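Local coordinates for putative GH105 family protein (Salmonella enterica subsp. enterica serovar Paratyphi A, PDB 3QWT) that is of unknown function but, as a possible family 105 glycoside hydrolase with an alpha/alpha toroid fold, may hydrolyse unsaturated uronyl oligosaccharides, at residues A[113-118]-A[131-136]; A[263-268]-A[311-316]; A[40-45]-A[58-63]; A[212-217]-A[225-230]. All coordinates share one frame; numbering follows the deposited sequence.

Contact 1 of 4, residues A[113-118]-A[131-136]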
# COMPACT_ATOMS: atom_id res chain seq x y z
N ALA A 113 23.64 3.39 -29.19
CA ALA A 113 24.05 2.10 -28.60
C ALA A 113 24.98 2.19 -27.40
O ALA A 113 24.76 1.49 -26.41
CB ALA A 113 24.64 1.18 -29.67
N PRO A 114 26.01 3.04 -27.48
CA PRO A 114 26.91 3.09 -26.31
C PRO A 114 26.24 3.50 -24.99
O PRO A 114 26.80 3.27 -23.92
CB PRO A 114 27.97 4.12 -26.73
CG PRO A 114 28.01 3.99 -28.25
CD PRO A 114 26.58 3.74 -28.65
N PHE A 115 25.06 4.09 -25.03
CA PHE A 115 24.48 4.57 -23.78
C PHE A 115 23.91 3.47 -22.89
O PHE A 115 23.77 3.64 -21.68
CB PHE A 115 23.53 5.74 -24.02
CG PHE A 115 24.23 6.95 -24.55
CD1 PHE A 115 25.00 7.73 -23.70
CD2 PHE A 115 24.20 7.25 -25.90
CE1 PHE A 115 25.68 8.83 -24.18
CE2 PHE A 115 24.88 8.35 -26.39
CZ PHE A 115 25.62 9.14 -25.54
N LEU A 116 23.66 2.31 -23.51
CA LEU A 116 23.40 1.10 -22.78
C LEU A 116 24.51 0.83 -21.75
O LEU A 116 24.24 0.62 -20.57
CB LEU A 116 23.25 -0.09 -23.75
CG LEU A 116 23.11 -1.47 -23.11
CD1 LEU A 116 22.04 -1.50 -22.04
CD2 LEU A 116 22.81 -2.53 -24.18
N THR A 117 25.76 0.85 -22.20
CA THR A 117 26.87 0.56 -21.29
C THR A 117 27.11 1.68 -20.29
O THR A 117 27.42 1.44 -19.12
CB THR A 117 28.14 0.24 -22.08
OG1 THR A 117 27.90 -0.90 -22.91
CG2 THR A 117 29.31 -0.06 -21.14
N LEU A 118 26.94 2.91 -20.76
CA LEU A 118 27.09 4.06 -19.88
C LEU A 118 26.06 3.98 -18.75
O LEU A 118 26.36 4.32 -17.59
CB LEU A 118 26.91 5.36 -20.66
CG LEU A 118 27.33 6.58 -19.84
CD1 LEU A 118 28.83 6.57 -19.49
CD2 LEU A 118 26.91 7.87 -20.55
N LEU A 131 25.09 11.86 -16.03
CA LEU A 131 23.61 11.93 -16.03
C LEU A 131 22.98 12.76 -17.17
O LEU A 131 21.98 12.33 -17.76
CB LEU A 131 23.07 12.36 -14.67
CG LEU A 131 21.54 12.47 -14.57
CD1 LEU A 131 20.87 11.12 -14.85
CD2 LEU A 131 21.14 13.02 -13.18
N PRO A 132 23.55 13.94 -17.49
CA PRO A 132 23.02 14.71 -18.63
C PRO A 132 23.17 13.97 -19.96
O PRO A 132 22.31 14.12 -20.82
CB PRO A 132 23.85 16.00 -18.65
CG PRO A 132 24.62 16.01 -17.33
CD PRO A 132 24.75 14.58 -16.90
N TRP A 133 24.25 13.20 -20.14
CA TRP A 133 24.36 12.35 -21.33
C TRP A 133 23.15 11.44 -21.46
O TRP A 133 22.48 11.44 -22.49
CB TRP A 133 25.64 11.51 -21.30
CG TRP A 133 26.84 12.33 -21.53
CD1 TRP A 133 27.67 12.86 -20.59
CD2 TRP A 133 27.33 12.79 -22.79
NE1 TRP A 133 28.65 13.60 -21.18
CE2 TRP A 133 28.46 13.58 -22.54
CE3 TRP A 133 26.92 12.59 -24.11
CZ2 TRP A 133 29.21 14.17 -23.55
CZ3 TRP A 133 27.66 13.19 -25.13
CH2 TRP A 133 28.79 13.97 -24.84
N LEU A 134 22.89 10.69 -20.39
CA LEU A 134 21.81 9.70 -20.38
C LEU A 134 20.44 10.34 -20.53
O LEU A 134 19.63 9.88 -21.33
CB LEU A 134 21.86 8.88 -19.09
CG LEU A 134 23.14 8.10 -18.84
CD1 LEU A 134 23.14 7.59 -17.41
CD2 LEU A 134 23.29 6.94 -19.81
N GLU A 135 20.19 11.42 -19.78
CA GLU A 135 18.91 12.12 -19.89
C GLU A 135 18.73 12.71 -21.28
O GLU A 135 17.66 12.60 -21.87
CB GLU A 135 18.78 13.25 -18.85
CG GLU A 135 18.74 12.76 -17.42
CD GLU A 135 18.41 13.87 -16.45
OE1 GLU A 135 18.74 15.04 -16.74
OE2 GLU A 135 17.81 13.57 -15.39
N THR A 136 19.76 13.35 -21.79
CA THR A 136 19.59 14.04 -23.05
C THR A 136 19.26 13.07 -24.19
O THR A 136 18.31 13.30 -24.94
CB THR A 136 20.79 14.87 -23.39
OG1 THR A 136 21.07 15.75 -22.29
CG2 THR A 136 20.50 15.69 -24.64
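A helical hairpin of the alpha/alpha toroid is closed here by Phe115 and Leu118 on helix 114-125 meeting Trp133 and Leu134 on helix 131-143, the next helix in the chain. The short axes approach to 10.4 Å, and their N-to-C directions differ by 135°, well away from strictly antiparallel. No hydrogen bond crosses, and all four touching residues are buried. Phe115 and Leu118 stand about one helical turn apart. The ring of Phe115 approaches obliquely: its CE1 lies 3.9 Å from Trp133 CB, while its CZ comes within 4.0 Å of Trp133 CE3. The Trp133 indole stacks on Phe100 of helix 86-102 and also meets Phe381 of a second subunit edge-to-face, so the hairpin packing continues directly into a subunit interface. The branched end of Leu118 serves both residues of the other helix. Its CD2 touches Trp133 CB at 3.9 Å and Leu134 CD2 at 3.8 Å. That same methyl of Leu134 also reaches the first helix's backbone, where its CD2 lies 3.8 Å from Phe115 O.

Contact 2 of 4, residues A[263-268]-A[311-316]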
# COMPACT_ATOMS: atom_id res chain seq x y z
N VAL A 263 8.00 -15.50 -28.96
CA VAL A 263 8.75 -15.01 -30.12
C VAL A 263 10.17 -15.56 -30.13
O VAL A 263 10.68 -16.01 -31.17
CB VAL A 263 8.80 -13.48 -30.12
CG1 VAL A 263 9.83 -12.97 -31.18
CG2 VAL A 263 7.39 -12.92 -30.33
N LEU A 264 10.80 -15.54 -28.96
CA LEU A 264 12.14 -16.08 -28.81
C LEU A 264 12.15 -17.57 -29.19
O LEU A 264 13.00 -18.03 -29.96
CB LEU A 264 12.66 -15.90 -27.39
CG LEU A 264 14.08 -16.44 -27.18
CD1 LEU A 264 15.07 -15.64 -28.00
CD2 LEU A 264 14.47 -16.39 -25.71
N ASN A 265 11.19 -18.31 -28.65
CA ASN A 265 11.10 -19.74 -28.92
C ASN A 265 10.95 -20.07 -30.39
O ASN A 265 11.69 -20.88 -30.94
CB ASN A 265 9.97 -20.37 -28.11
CG ASN A 265 10.47 -21.12 -26.91
OD1 ASN A 265 10.72 -22.32 -26.98
ND2 ASN A 265 10.65 -20.41 -25.80
N ALA A 266 9.98 -19.44 -31.04
CA ALA A 266 9.76 -19.65 -32.45
C ALA A 266 11.07 -19.42 -33.21
O ALA A 266 11.38 -20.16 -34.14
CB ALA A 266 8.67 -18.72 -32.96
N GLN A 267 11.84 -18.42 -32.79
CA GLN A 267 13.12 -18.17 -33.46
C GLN A 267 14.14 -19.27 -33.17
O GLN A 267 14.76 -19.79 -34.07
CB GLN A 267 13.73 -16.81 -33.11
CG GLN A 267 14.93 -16.48 -34.01
CD GLN A 267 15.77 -15.33 -33.51
OE1 GLN A 267 16.23 -15.32 -32.37
NE2 GLN A 267 15.98 -14.33 -34.37
N ILE A 268 14.32 -19.59 -31.90
CA ILE A 268 15.34 -20.55 -31.51
C ILE A 268 15.05 -21.91 -32.17
O ILE A 268 15.96 -22.56 -32.70
CB ILE A 268 15.47 -20.58 -29.97
CG1 ILE A 268 16.07 -19.25 -29.47
CG2 ILE A 268 16.30 -21.73 -29.51
CD1 ILE A 268 16.55 -19.24 -27.99
N ARG A 311 15.63 -20.41 -18.58
CA ARG A 311 14.49 -21.31 -18.79
C ARG A 311 13.38 -20.72 -19.67
O ARG A 311 12.23 -21.17 -19.64
CB ARG A 311 13.94 -21.81 -17.46
CG ARG A 311 14.94 -22.63 -16.67
CD ARG A 311 14.76 -22.44 -15.17
NE ARG A 311 14.47 -23.71 -14.52
CZ ARG A 311 13.26 -24.07 -14.10
NH1 ARG A 311 13.07 -25.26 -13.53
NH2 ARG A 311 12.23 -23.23 -14.25
N TYR A 312 13.72 -19.71 -20.47
CA TYR A 312 12.83 -19.23 -21.50
C TYR A 312 12.60 -20.29 -22.57
O TYR A 312 11.57 -20.27 -23.23
CB TYR A 312 13.37 -17.97 -22.16
CG TYR A 312 13.69 -16.86 -21.19
CD1 TYR A 312 12.94 -16.65 -20.04
CD2 TYR A 312 14.75 -16.01 -21.44
CE1 TYR A 312 13.25 -15.60 -19.16
CE2 TYR A 312 15.06 -14.98 -20.58
CZ TYR A 312 14.32 -14.78 -19.45
OH TYR A 312 14.68 -13.75 -18.63
N VAL A 313 13.58 -21.17 -22.75
CA VAL A 313 13.44 -22.36 -23.60
C VAL A 313 13.98 -23.58 -22.86
O VAL A 313 14.77 -23.44 -21.91
CB VAL A 313 14.17 -22.20 -24.97
CG1 VAL A 313 13.88 -20.84 -25.57
CG2 VAL A 313 15.68 -22.40 -24.81
N GLU A 314 13.58 -24.77 -23.29
CA GLU A 314 13.97 -26.03 -22.64
C GLU A 314 15.47 -26.36 -22.73
O GLU A 314 16.18 -25.82 -23.59
CB GLU A 314 13.16 -27.18 -23.20
CG GLU A 314 11.67 -27.07 -22.92
CD GLU A 314 10.84 -27.78 -23.98
OE1 GLU A 314 9.75 -28.30 -23.65
OE2 GLU A 314 11.28 -27.81 -25.16
N ARG A 315 15.92 -27.26 -21.87
CA ARG A 315 17.34 -27.61 -21.75
C ARG A 315 17.98 -28.15 -23.02
O ARG A 315 19.18 -27.97 -23.24
CB ARG A 315 17.55 -28.68 -20.66
CG ARG A 315 17.26 -28.25 -19.25
CD ARG A 315 18.45 -27.58 -18.60
NE ARG A 315 18.00 -26.82 -17.43
CZ ARG A 315 18.74 -25.94 -16.77
NH1 ARG A 315 19.98 -25.69 -17.15
NH2 ARG A 315 18.21 -25.31 -15.72
N HIS A 316 17.20 -28.85 -23.84
CA HIS A 316 17.82 -29.58 -24.94
C HIS A 316 18.46 -28.65 -25.96
O HIS A 316 19.34 -29.05 -26.72
CB HIS A 316 16.82 -30.48 -25.63
CG HIS A 316 15.73 -29.74 -26.33
ND1 HIS A 316 15.90 -29.18 -27.57
CD2 HIS A 316 14.47 -29.44 -25.95
CE1 HIS A 316 14.78 -28.58 -27.94
NE2 HIS A 316 13.90 -28.72 -26.97
O HOH W 1 11.73 -24.68 -25.36
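Asn265 of helix 255-272 grips the loop at Tyr312 and Val313, joining this helix to the connection between helices 294-309 and 318-330 of the toroid. The direct polar link is one hydrogen bond, from Asn265 ND2 to Tyr312 O at 2.7 Å. The carbonyl oxygen lies almost in the amide plane, although the N-H...O angle of 136° is bent. Asn265 CG stands off a staggered position (chi1 -103°), and ND2 also donates to Val261 O one turn back in its own helix.

A water extends the polar contact. It donates to Asn265 OD1 at 3.0 Å and accepts from Glu314 N at 2.8 Å, with a further donation to Glu314 OE2, 3.2 Å away.

Apolar contacts flank these bonds. Val313 CG1, anti to the carbonyl carbon (chi1 -45°), meets Ile268 CD1 at 3.9 Å, and Leu264 CD2 rests 4.0 Å from Tyr312 CB. Helix 294-309 backs this layer, with Ala307 against both Leu264 and Ile268. The same Val313 methyl also lies against the amide, CG1 3.3 Å from Asn265 ND2, the Asn265 and Val313 side chains sliding past each other in opposite directions. The loop leaves helix 294-309 through a Schellman motif with positive phi at Arg311.

The two ends of the Asn265 amide thus have distinct tasks: ND2 serves two backbone carbonyls and OD1 receives a water proton, which together fix the rotation of the group and tie the Asn265 side chain to backbone atoms of the loop, Tyr312 O directly and Glu314 N through the water.

Contact 3 of 4, residues A[40-45]-A[58-63]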
# COMPACT_ATOMS: atom_id res chain seq x y z
N ILE A 40 42.18 -2.84 -33.63
CA ILE A 40 41.73 -2.92 -35.02
C ILE A 40 42.05 -1.62 -35.74
O ILE A 40 41.91 -0.54 -35.17
CB ILE A 40 40.22 -3.20 -35.11
CG1 ILE A 40 39.87 -4.47 -34.33
CG2 ILE A 40 39.79 -3.32 -36.56
CD1 ILE A 40 39.97 -5.73 -35.14
N LYS A 41 42.48 -1.72 -36.99
CA LYS A 41 42.86 -0.55 -37.75
C LYS A 41 42.40 -0.73 -39.18
O LYS A 41 42.62 -1.79 -39.78
CB LYS A 41 44.38 -0.38 -37.71
CG LYS A 41 44.89 0.93 -38.27
CD LYS A 41 46.26 1.27 -37.70
CE LYS A 41 47.38 1.00 -38.69
NZ LYS A 41 47.52 2.08 -39.72
N ASP A 42 41.73 0.28 -39.72
CA ASP A 42 41.46 0.29 -41.15
C ASP A 42 42.67 0.88 -41.86
O ASP A 42 42.85 2.10 -41.89
CB ASP A 42 40.20 1.08 -41.48
CG ASP A 42 39.81 0.96 -42.94
OD1 ASP A 42 40.40 0.09 -43.63
OD2 ASP A 42 38.92 1.72 -43.39
N GLU A 43 43.51 -0.00 -42.40
CA GLU A 43 44.74 0.38 -43.10
C GLU A 43 44.43 1.13 -44.39
O GLU A 43 44.91 2.24 -44.59
CB GLU A 43 45.56 -0.87 -43.43
CG GLU A 43 45.75 -1.84 -42.27
CD GLU A 43 46.75 -1.34 -41.25
OE1 GLU A 43 46.91 -2.00 -40.20
OE2 GLU A 43 47.38 -0.29 -41.50
N THR A 44 43.63 0.50 -45.24
CA THR A 44 43.20 1.09 -46.50
C THR A 44 42.49 2.41 -46.30
O THR A 44 42.66 3.34 -47.09
CB THR A 44 42.18 0.19 -47.22
OG1 THR A 44 42.37 -1.18 -46.84
CG2 THR A 44 42.31 0.35 -48.73
N GLY A 45 41.68 2.49 -45.24
CA GLY A 45 40.73 3.58 -45.10
C GLY A 45 39.54 3.28 -46.00
O GLY A 45 38.69 4.12 -46.27
N ASP A 58 35.27 6.53 -38.46
CA ASP A 58 35.89 5.21 -38.38
C ASP A 58 34.98 4.25 -37.60
O ASP A 58 34.83 4.36 -36.39
CB ASP A 58 37.28 5.29 -37.75
CG ASP A 58 38.05 3.97 -37.83
OD1 ASP A 58 37.56 3.00 -38.46
OD2 ASP A 58 39.15 3.90 -37.24
N THR A 59 34.39 3.33 -38.35
CA THR A 59 33.38 2.40 -37.87
C THR A 59 34.02 1.11 -37.35
O THR A 59 33.37 0.29 -36.67
CB THR A 59 32.48 2.05 -39.08
OG1 THR A 59 31.24 2.75 -38.99
CG2 THR A 59 32.25 0.57 -39.23
N LYS A 60 35.31 0.96 -37.65
CA LYS A 60 36.04 -0.28 -37.44
C LYS A 60 37.15 -0.14 -36.38
O LYS A 60 37.28 -0.99 -35.50
CB LYS A 60 36.58 -0.80 -38.78
CG LYS A 60 37.77 -1.72 -38.69
CD LYS A 60 38.46 -1.84 -40.06
CE LYS A 60 38.24 -3.22 -40.68
NZ LYS A 60 39.12 -4.26 -40.07
N GLY A 61 37.93 0.94 -36.48
CA GLY A 61 38.87 1.30 -35.42
C GLY A 61 38.18 1.66 -34.10
O GLY A 61 37.00 2.04 -34.08
N TRP A 62 38.91 1.55 -33.00
CA TRP A 62 38.35 1.75 -31.67
C TRP A 62 38.03 3.22 -31.36
O TRP A 62 37.05 3.52 -30.66
CB TRP A 62 39.28 1.17 -30.61
CG TRP A 62 38.68 1.10 -29.20
CD1 TRP A 62 39.26 1.54 -28.03
CD2 TRP A 62 37.41 0.56 -28.83
NE1 TRP A 62 38.42 1.29 -26.96
CE2 TRP A 62 37.28 0.71 -27.43
CE3 TRP A 62 36.36 -0.02 -29.54
CZ2 TRP A 62 36.14 0.29 -26.74
CZ3 TRP A 62 35.24 -0.43 -28.86
CH2 TRP A 62 35.14 -0.28 -27.47
N ALA A 63 38.84 4.13 -31.90
CA ALA A 63 38.67 5.53 -31.56
C ALA A 63 37.42 6.17 -32.18
O ALA A 63 37.24 7.38 -32.10
CB ALA A 63 39.92 6.32 -31.91
O HOH W 2 41.67 2.41 -37.85
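Ile40 CG2 and Lys60 CG press together at 3.3 Å, tighter than usual for two carbons, in a contact between loops that no direct hydrogen bond crosses. The two side chains cross at about a right angle. Lys60 CG stands anti to the backbone N (chi1 157°) and Lys60 CD continues extended, 3.7 Å from Asp42 CB; the chain bends only beyond CD, at chi3 and chi4, on the way to its ammonium. This group is held beyond both loops by Thr360 OG1 and Ser361 O, and Ile40 packs on Ser361 as well.

The backbones approach most closely at Lys41 and Gly61. Here Gly61 CA makes a CA-H...O contact with Ile40 O at 3.6 Å. A water supplies the polar bridge, accepting from Asp42 N at 2.8 Å and donating to Asp58 OD2 at 3.0 Å. The carboxylate of Asp42 is turned to another task, OD2 accepting from Phe47 N. The two aspartates remain apart, with Asp42 OD2 and Asp58 OD1 separated by 5.3 Å, near enough that their like charges may weakly repel.

Asp58 divides its oxygens between the loops. While OD2 takes the water, OD1 accepts from Gly61 N at 2.9 Å and from Lys60 N as well, both donors standing above the same face of the carboxylate. These bonds form an Asx turn and the wider Asx motif, which shape the chain as it leaves the two-stranded antiparallel hairpin 49-50/56-57 for helix 67-83.

Contact 4 of 4, residues A[212-217]-A[225-230]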
# COMPACT_ATOMS: atom_id res chain seq x y z
N LEU A 212 11.80 -17.19 -38.00
CA LEU A 212 12.91 -16.27 -38.15
C LEU A 212 12.37 -14.87 -38.49
O LEU A 212 11.17 -14.71 -38.68
CB LEU A 212 13.90 -16.77 -39.21
CG LEU A 212 14.46 -18.16 -38.89
CD1 LEU A 212 15.19 -18.80 -40.10
CD2 LEU A 212 15.37 -18.12 -37.66
N TRP A 213 13.26 -13.89 -38.60
CA TRP A 213 12.85 -12.51 -38.85
C TRP A 213 13.35 -11.94 -40.18
O TRP A 213 14.42 -12.30 -40.67
CB TRP A 213 13.37 -11.60 -37.74
CG TRP A 213 12.60 -11.66 -36.47
CD1 TRP A 213 12.19 -12.78 -35.81
CD2 TRP A 213 12.19 -10.54 -35.67
NE1 TRP A 213 11.52 -12.42 -34.65
CE2 TRP A 213 11.51 -11.06 -34.55
CE3 TRP A 213 12.31 -9.16 -35.81
CZ2 TRP A 213 10.96 -10.23 -33.56
CZ3 TRP A 213 11.78 -8.33 -34.84
CH2 TRP A 213 11.10 -8.88 -33.72
N PHE A 214 12.59 -11.01 -40.75
CA PHE A 214 13.06 -10.26 -41.89
C PHE A 214 13.93 -9.09 -41.45
O PHE A 214 13.70 -8.49 -40.39
CB PHE A 214 11.87 -9.77 -42.72
CG PHE A 214 11.07 -10.88 -43.33
CD1 PHE A 214 11.66 -11.74 -44.24
CD2 PHE A 214 9.76 -11.10 -42.97
CE1 PHE A 214 10.92 -12.79 -44.81
CE2 PHE A 214 9.02 -12.14 -43.52
CZ PHE A 214 9.61 -12.98 -44.44
N HIS A 215 14.91 -8.74 -42.27
CA HIS A 215 15.80 -7.66 -41.89
C HIS A 215 15.06 -6.33 -41.71
O HIS A 215 15.18 -5.68 -40.67
CB HIS A 215 16.96 -7.49 -42.88
CG HIS A 215 17.95 -6.45 -42.47
ND1 HIS A 215 18.81 -5.85 -43.36
CD2 HIS A 215 18.21 -5.91 -41.25
CE1 HIS A 215 19.56 -4.97 -42.70
NE2 HIS A 215 19.22 -5.00 -41.43
N GLY A 216 14.29 -5.92 -42.72
CA GLY A 216 13.64 -4.63 -42.70
C GLY A 216 12.18 -4.59 -43.11
O GLY A 216 11.64 -5.54 -43.71
N TRP A 217 11.54 -3.47 -42.78
CA TRP A 217 10.16 -3.17 -43.13
C TRP A 217 10.05 -1.70 -43.51
O TRP A 217 10.67 -0.83 -42.88
CB TRP A 217 9.22 -3.44 -41.94
CG TRP A 217 7.87 -2.80 -42.07
CD1 TRP A 217 7.47 -1.62 -41.51
CD2 TRP A 217 6.75 -3.29 -42.82
NE1 TRP A 217 6.17 -1.35 -41.86
CE2 TRP A 217 5.71 -2.36 -42.67
CE3 TRP A 217 6.53 -4.42 -43.61
CZ2 TRP A 217 4.46 -2.53 -43.27
CZ3 TRP A 217 5.30 -4.59 -44.20
CH2 TRP A 217 4.28 -3.65 -44.03
N PHE A 225 11.27 -5.36 -48.13
CA PHE A 225 12.40 -5.32 -49.07
C PHE A 225 12.64 -6.68 -49.69
O PHE A 225 11.72 -7.30 -50.24
CB PHE A 225 13.67 -4.78 -48.37
CG PHE A 225 13.50 -3.38 -47.86
CD1 PHE A 225 13.93 -2.29 -48.60
CD2 PHE A 225 12.85 -3.14 -46.65
CE1 PHE A 225 13.74 -1.00 -48.14
CE2 PHE A 225 12.66 -1.85 -46.19
CZ PHE A 225 13.11 -0.78 -46.93
N ALA A 226 13.88 -7.17 -49.60
CA ALA A 226 14.24 -8.44 -50.21
C ALA A 226 13.71 -9.65 -49.42
O ALA A 226 14.01 -10.79 -49.77
CB ALA A 226 15.75 -8.54 -50.36
N ASN A 227 12.93 -9.40 -48.37
CA ASN A 227 12.49 -10.48 -47.48
C ASN A 227 13.69 -11.32 -47.03
O ASN A 227 13.64 -12.55 -47.02
CB ASN A 227 11.44 -11.38 -48.15
CG ASN A 227 10.10 -10.68 -48.35
OD1 ASN A 227 9.97 -9.48 -48.15
ND2 ASN A 227 9.11 -11.44 -48.76
N ALA A 228 14.75 -10.64 -46.63
CA ALA A 228 15.98 -11.31 -46.22
C ALA A 228 15.92 -11.85 -44.80
O ALA A 228 15.62 -11.12 -43.85
CB ALA A 228 17.18 -10.37 -46.39
N ARG A 229 16.19 -13.13 -44.64
CA ARG A 229 16.26 -13.70 -43.31
C ARG A 229 17.72 -13.65 -42.91
O ARG A 229 18.43 -14.66 -42.90
CB ARG A 229 15.65 -15.10 -43.27
CG ARG A 229 14.18 -15.08 -43.66
CD ARG A 229 13.53 -16.46 -43.63
NE ARG A 229 12.11 -16.36 -43.97
CZ ARG A 229 11.64 -16.52 -45.21
NH1 ARG A 229 12.47 -16.78 -46.20
NH2 ARG A 229 10.34 -16.41 -45.46
N TRP A 230 18.16 -12.44 -42.60
CA TRP A 230 19.58 -12.15 -42.45
C TRP A 230 20.08 -12.55 -41.06
O TRP A 230 19.42 -12.28 -40.06
CB TRP A 230 19.84 -10.68 -42.75
CG TRP A 230 21.24 -10.23 -42.52
CD1 TRP A 230 22.36 -10.76 -43.06
CD2 TRP A 230 21.67 -9.12 -41.72
NE1 TRP A 230 23.47 -10.07 -42.63
CE2 TRP A 230 23.07 -9.05 -41.81
CE3 TRP A 230 21.01 -8.18 -40.92
CZ2 TRP A 230 23.83 -8.09 -41.14
CZ3 TRP A 230 21.76 -7.21 -40.25
CH2 TRP A 230 23.16 -7.18 -40.36
O HOH W 3 14.09 -7.79 -45.16
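Residues 212-217 and 225-230 run antiparallel past each other, joined by one hydrogen bond from His215 N to Ala228 O (2.9 Å), which the donor meets almost head-on at the carbonyl (162°). Ala228 O also receives a CA-H...O contact from Phe214 CA at 3.3 Å, and Arg229 CA returns one to Trp213 O. Arg229 is the centre of an inverse gamma turn, from which the chain passes to Trp230, the N-cap residue of helix 231-248 in the toroid. Beside the direct bond, a water accepts from both Gly216 N and Ala228 N.

His215 and Trp230 lie side by side in a T-shaped (edge-to-face) pair, their planes at 51°. Trp230 CE3 sits over the centre of the imidazole, 3.6 Å from His215 CD2. The imidazole is fixed on both nitrogens, by Tyr354 OH at ND1 and Asp169 OD2 at NE2. A glycerol, probably from the crystallisation liquor, lies about 6 Å from the Trp230 side chain and may mark a pocket.

Phe214 lies alongside Arg229, with CE1 over one guanidinium face and CZ 3.7 Å from Arg229 NH2. Extended from CG to NE, Arg229 forms salt bridges with Asp207 and Asp286. The same Phe214 CE1 also lies 3.7 Å from Asn227 CB, the two side chains crossing at a slant. Farther along, the rim of Phe225 abuts the strand backbone, its CE2 3.7 Å from Trp217 C.

Overall arrangement
From the N terminus the contacts follow in the order 3, 1, 4, 2, each closing before the next opens, so none nest or cross. Contact 3 closes the loops round the 49-50/56-57 hairpin, ahead of helix 67-83. Contact 1 joins consecutive helices 114-125 and 131-143, and contact 4 closes the short turn that follows strand 216-218, ahead of helix 231-248. Contact 2 closes the longest span, 42 residues, tying helix 255-272 to the loop after helix 294-309. Contacts 2 and 4 touch, Val263 CG1 lying 3.8 Å from Trp213 CZ2. Contact 2 lies across the chain's centre from both contact 1 and contact 3, their centres about 31 and 37 Å away.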